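Local coordinates for cyclic nucleotide-binding protein (Ruegeria pomeroyi, PDB 3FX3), which probably binds DNA as a Crp-type transcription regulator that joins a cyclic nucleotide-binding domain to a helix-turn-helix domain, at residues B[16-21]-B[53-58]; B[78-81]-B[85-88]. One frame throughout, in Å; residues are numbered along the deposited sequence.

Overall arrangement
Both contacts are buried. Interaction 1 joins the short helix 17-20 to the outer side of strand 54-58 of the beta-roll. Interaction 2 lies within the roll, on its inner side, where strand 74-81 of one sheet faces strand 84-86 of the other. Strands 54-58 and 84-86 are neighbours in one sheet, so the contacts meet there: H56 O and F86 N are probably hydrogen-bonded, as are L18 N and S85 OG. Aliphatic packing carries interaction 1, whereas two phenylalanines carry interaction 2. Each also borders the second subunit, through L17 and S21 in the first and E88 in the second.

Interaction 1: residues B[16-21]-B[53-58]; sequences SLLIRS and QAIHVV
L18 reaches from helix 17-20 to strand 54-58 and lays its two methyls on I55. The two side chains cross at a slant. CD2 of L18 meets CG2 of I55 at 3.7 Å, and CD1 of L18 lies 4.0 Å from CD1 of I55. The leucine CG stands opposite the backbone N (chi1 177°), which carries both methyls out from the helix to the strand. CD2 of L18 also approaches CG2 of V57, more loosely, at 4.3 Å.

S16 sits beside this pair. Its CB is 3.9 Å from CG1 of V57, and its OG borders the same valine while accepting from the N of I19 at 3.2 Å. This is an N-cap bond, and the N-H points well at the oxygen (162°). The same OG is hydrogen-bonded to A13 O. With an alanine here, the N of I19 would probably lose its cap, A13 O would lose this partner, and V57 would lose its contact with the hydroxyl.

I55 and V57 share one side of the strand, and H56 between them points to the other, where it pairs with Y97 and H111. The contact thus docks an N-terminal helix on the outside of the beta-roll. Its chemistry is apolar across the interface, with the buried serine hydroxyl satisfied by backbone groups on its own side, so shape fit rather than polar bonding probably sets how the helix sits on this strand.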
loop_
_atom_site.group_PDB
_atom_site.type_symbol
_atom_site.label_atom_id
_atom_site.label_comp_id
_atom_site.label_asym_id
_atom_site.label_seq_id
_atom_site.Cartn_x
_atom_site.Cartn_y
_atom_site.Cartn_z
ATOM N N SER B 16 -14.532 0.512 3.222
ATOM C CA SER B 16 -13.869 0.776 1.947
ATOM C C SER B 16 -12.738 1.808 2.061
ATOM O O SER B 16 -12.752 2.685 2.915
ATOM C CB SER B 16 -14.869 1.267 0.906
ATOM O OG SER B 16 -15.311 2.591 1.184
ATOM N N LEU B 17 -11.773 1.682 1.178
ATOM C CA LEU B 17 -10.705 2.657 1.038
ATOM C C LEU B 17 -11.205 4.112 0.945
ATOM O O LEU B 17 -10.688 5.005 1.633
ATOM C CB LEU B 17 -9.893 2.308 -0.212
ATOM C CG LEU B 17 -8.654 3.129 -0.453
ATOM C CD1 LEU B 17 -7.644 2.712 0.640
ATOM C CD2 LEU B 17 -8.096 2.923 -1.871
ATOM N N LEU B 18 -12.198 4.351 0.096
ATOM C CA LEU B 18 -12.777 5.690 -0.045
ATOM C C LEU B 18 -13.237 6.247 1.304
ATOM O O LEU B 18 -12.847 7.343 1.710
ATOM C CB LEU B 18 -13.965 5.664 -0.986
ATOM C CG LEU B 18 -14.707 6.982 -1.184
ATOM C CD1 LEU B 18 -13.830 8.043 -1.876
ATOM C CD2 LEU B 18 -15.967 6.710 -1.996
ATOM N N ILE B 19 -14.082 5.481 1.981
ATOM C CA ILE B 19 -14.747 5.993 3.163
ATOM C C ILE B 19 -13.795 6.023 4.384
ATOM O O ILE B 19 -13.801 6.976 5.157
ATOM C CB ILE B 19 -16.037 5.215 3.464
ATOM C CG1 ILE B 19 -16.986 5.294 2.252
ATOM C CG2 ILE B 19 -16.701 5.765 4.762
ATOM C CD1 ILE B 19 -17.416 6.737 1.827
ATOM N N ARG B 20 -12.943 5.021 4.506
ATOM C CA ARG B 20 -11.912 5.037 5.541
ATOM C C ARG B 20 -10.984 6.245 5.417
ATOM O O ARG B 20 -10.414 6.648 6.403
ATOM C CB ARG B 20 -11.010 3.805 5.466
ATOM C CG ARG B 20 -11.498 2.579 6.178
ATOM C CD ARG B 20 -10.418 1.488 6.004
ATOM N NE ARG B 20 -10.492 0.837 4.682
ATOM C CZ ARG B 20 -9.477 0.244 4.019
ATOM N NH1 ARG B 20 -8.222 0.224 4.495
ATOM N NH2 ARG B 20 -9.735 -0.346 2.848
ATOM N N SER B 21 -10.775 6.757 4.205
ATOM C CA SER B 21 -9.878 7.889 4.022
ATOM C C SER B 21 -10.478 9.236 4.428
ATOM O O SER B 21 -9.747 10.213 4.548
ATOM C CB SER B 21 -9.434 7.958 2.579
ATOM O OG SER B 21 -8.789 6.724 2.240
ATOM N N GLN B 53 -18.815 9.224 -13.467
ATOM C CA GLN B 53 -19.679 10.164 -12.775
ATOM C C GLN B 53 -19.893 9.813 -11.316
ATOM O O GLN B 53 -20.571 10.539 -10.621
ATOM C CB GLN B 53 -21.037 10.197 -13.458
ATOM C CG GLN B 53 -21.001 10.689 -14.876
ATOM C CD GLN B 53 -22.340 10.459 -15.557
ATOM O OE1 GLN B 53 -22.820 9.296 -15.695
ATOM N NE2 GLN B 53 -22.977 11.556 -15.943
ATOM N N ALA B 54 -19.334 8.696 -10.866
ATOM C CA ALA B 54 -19.476 8.259 -9.490
ATOM C C ALA B 54 -18.284 7.425 -9.111
ATOM O O ALA B 54 -17.557 6.898 -9.991
ATOM C CB ALA B 54 -20.779 7.430 -9.299
ATOM N N ILE B 55 -18.080 7.312 -7.803
ATOM C CA ILE B 55 -17.129 6.387 -7.238
ATOM C C ILE B 55 -17.952 5.247 -6.651
ATOM O O ILE B 55 -19.023 5.476 -6.103
ATOM C CB ILE B 55 -16.290 7.047 -6.135
ATOM C CG1 ILE B 55 -15.501 8.247 -6.707
ATOM C CG2 ILE B 55 -15.328 6.059 -5.534
ATOM C CD1 ILE B 55 -14.768 9.076 -5.622
ATOM N N HIS B 56 -17.429 4.040 -6.737
ATOM C CA HIS B 56 -18.210 2.828 -6.482
ATOM C C HIS B 56 -17.725 2.052 -5.293
ATOM O O HIS B 56 -16.538 1.860 -5.119
ATOM C CB HIS B 56 -18.200 1.941 -7.732
ATOM C CG HIS B 56 -18.375 2.716 -8.994
ATOM N ND1 HIS B 56 -19.595 3.203 -9.407
ATOM C CD2 HIS B 56 -17.470 3.143 -9.910
ATOM C CE1 HIS B 56 -19.441 3.870 -10.537
ATOM N NE2 HIS B 56 -18.160 3.847 -10.869
ATOM N N VAL B 57 -18.676 1.583 -4.499
ATOM C CA VAL B 57 -18.413 0.769 -3.344
ATOM C C VAL B 57 -19.330 -0.467 -3.346
ATOM O O VAL B 57 -20.576 -0.335 -3.301
ATOM C CB VAL B 57 -18.666 1.559 -2.050
ATOM C CG1 VAL B 57 -18.258 0.711 -0.856
ATOM C CG2 VAL B 57 -17.898 2.914 -2.045
ATOM N N VAL B 58 -18.736 -1.655 -3.412
ATOM C CA VAL B 58 -19.509 -2.900 -3.397
ATOM C C VAL B 58 -20.042 -3.124 -1.982
ATOM O O VAL B 58 -19.284 -3.011 -1.020
ATOM C CB VAL B 58 -18.668 -4.090 -3.853
ATOM C CG1 VAL B 58 -19.532 -5.393 -3.926
ATOM C CG2 VAL B 58 -18.014 -3.774 -5.196
#

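Interaction 2: residues B[78-81]-B[85-88]; sequences SVFT and SFGE
F80 and F86 meet as an aromatic pair. Their planes are nearly parallel, at 12°, but the rings are slid far apart and barely overlap. The centroids are 5.1 Å from each other. CD2 of F80 comes to 3.8 Å from CD1 of F86.

There is also a CH-pi contact. CB of F86 sits over one face of the F80 ring, 4.0 Å from its centroid and displaced toward the CE2 side. The F86 ring is turned between its own backbone N and carbonyl carbon (chi1 63°), which leaves CB facing F80 while the ring passes to one side.

The two rings lie between the two sheets of the beta-roll, the jelly-roll fold of cyclic nucleotide-binding domains. L65 of strand 62-68 touches both phenylalanines, and H56 meets the F86 ring from the neighbouring strand.

The polar bonds lie on the other side of strand 84-86. S85 points away from F80, and its OG donates to OE2 of E88 at 2.5 Å, nearly in line with the carboxylate C-O bond. It is also hydrogen-bonded to L18 N. OE1 of E88 is hydrogen-bonded to H140 NE2 of the second subunit.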
loop_
_atom_site.group_PDB
_atom_site.type_symbol
_atom_site.label_atom_id
_atom_site.label_comp_id
_atom_site.label_asym_id
_atom_site.label_seq_id
_atom_site.Cartn_x
_atom_site.Cartn_y
_atom_site.Cartn_z
ATOM N N SER B 78 -9.350 -6.726 -12.568
ATOM C CA SER B 78 -9.555 -6.838 -11.118
ATOM C C SER B 78 -10.924 -7.369 -10.818
ATOM O O SER B 78 -11.829 -7.250 -11.645
ATOM C CB SER B 78 -9.475 -5.497 -10.424
ATOM O OG SER B 78 -8.894 -4.537 -11.228
ATOM N N VAL B 79 -11.068 -7.912 -9.617
ATOM C CA VAL B 79 -12.358 -8.207 -9.034
ATOM C C VAL B 79 -12.478 -7.581 -7.666
ATOM O O VAL B 79 -11.517 -7.580 -6.893
ATOM C CB VAL B 79 -12.658 -9.709 -8.953
ATOM C CG1 VAL B 79 -12.879 -10.229 -10.319
ATOM C CG2 VAL B 79 -11.527 -10.479 -8.262
ATOM N N PHE B 80 -13.649 -7.040 -7.366
ATOM C CA PHE B 80 -13.922 -6.401 -6.063
ATOM C C PHE B 80 -15.154 -6.987 -5.442
ATOM O O PHE B 80 -16.062 -7.426 -6.158
ATOM C CB PHE B 80 -14.116 -4.884 -6.235
ATOM C CG PHE B 80 -12.863 -4.166 -6.638
ATOM C CD1 PHE B 80 -11.881 -3.898 -5.709
ATOM C CD2 PHE B 80 -12.637 -3.805 -7.964
ATOM C CE1 PHE B 80 -10.693 -3.252 -6.090
ATOM C CE2 PHE B 80 -11.472 -3.166 -8.341
ATOM C CZ PHE B 80 -10.503 -2.882 -7.421
ATOM N N THR B 81 -15.209 -6.946 -4.110
ATOM C CA THR B 81 -16.311 -7.523 -3.375
ATOM C C THR B 81 -16.708 -6.629 -2.187
ATOM O O THR B 81 -16.258 -5.495 -2.081
ATOM C CB THR B 81 -15.999 -8.990 -2.932
ATOM O OG1 THR B 81 -17.212 -9.622 -2.490
ATOM C CG2 THR B 81 -14.971 -9.044 -1.825
ATOM N N SER B 85 -13.994 -0.279 -2.365
ATOM C CA SER B 85 -14.306 0.824 -3.277
ATOM C C SER B 85 -13.421 0.754 -4.495
ATOM O O SER B 85 -12.359 0.153 -4.460
ATOM C CB SER B 85 -14.114 2.200 -2.613
ATOM O OG SER B 85 -12.793 2.376 -2.141
ATOM N N PHE B 86 -13.865 1.363 -5.580
ATOM C CA PHE B 86 -13.014 1.495 -6.751
ATOM C C PHE B 86 -13.497 2.669 -7.609
ATOM O O PHE B 86 -14.615 3.160 -7.421
ATOM C CB PHE B 86 -12.978 0.168 -7.545
ATOM C CG PHE B 86 -14.323 -0.261 -8.107
ATOM C CD1 PHE B 86 -15.172 -1.029 -7.372
ATOM C CD2 PHE B 86 -14.719 0.125 -9.374
ATOM C CE1 PHE B 86 -16.402 -1.414 -7.863
ATOM C CE2 PHE B 86 -15.944 -0.287 -9.892
ATOM C CZ PHE B 86 -16.794 -1.052 -9.116
ATOM N N GLY B 87 -12.664 3.103 -8.561
ATOM C CA GLY B 87 -12.968 4.225 -9.421
ATOM C C GLY B 87 -12.657 5.610 -8.880
ATOM O O GLY B 87 -13.054 6.616 -9.493
ATOM N N GLU B 88 -11.964 5.674 -7.734
ATOM C CA GLU B 88 -11.654 6.952 -7.087
ATOM C C GLU B 88 -10.827 7.834 -8.011
ATOM O O GLU B 88 -11.214 8.979 -8.276
ATOM C CB GLU B 88 -10.897 6.786 -5.749
ATOM C CG GLU B 88 -11.560 5.917 -4.694
ATOM C CD GLU B 88 -11.214 4.432 -4.794
ATOM O OE1 GLU B 88 -10.688 3.983 -5.833
ATOM O OE2 GLU B 88 -11.482 3.702 -3.815
#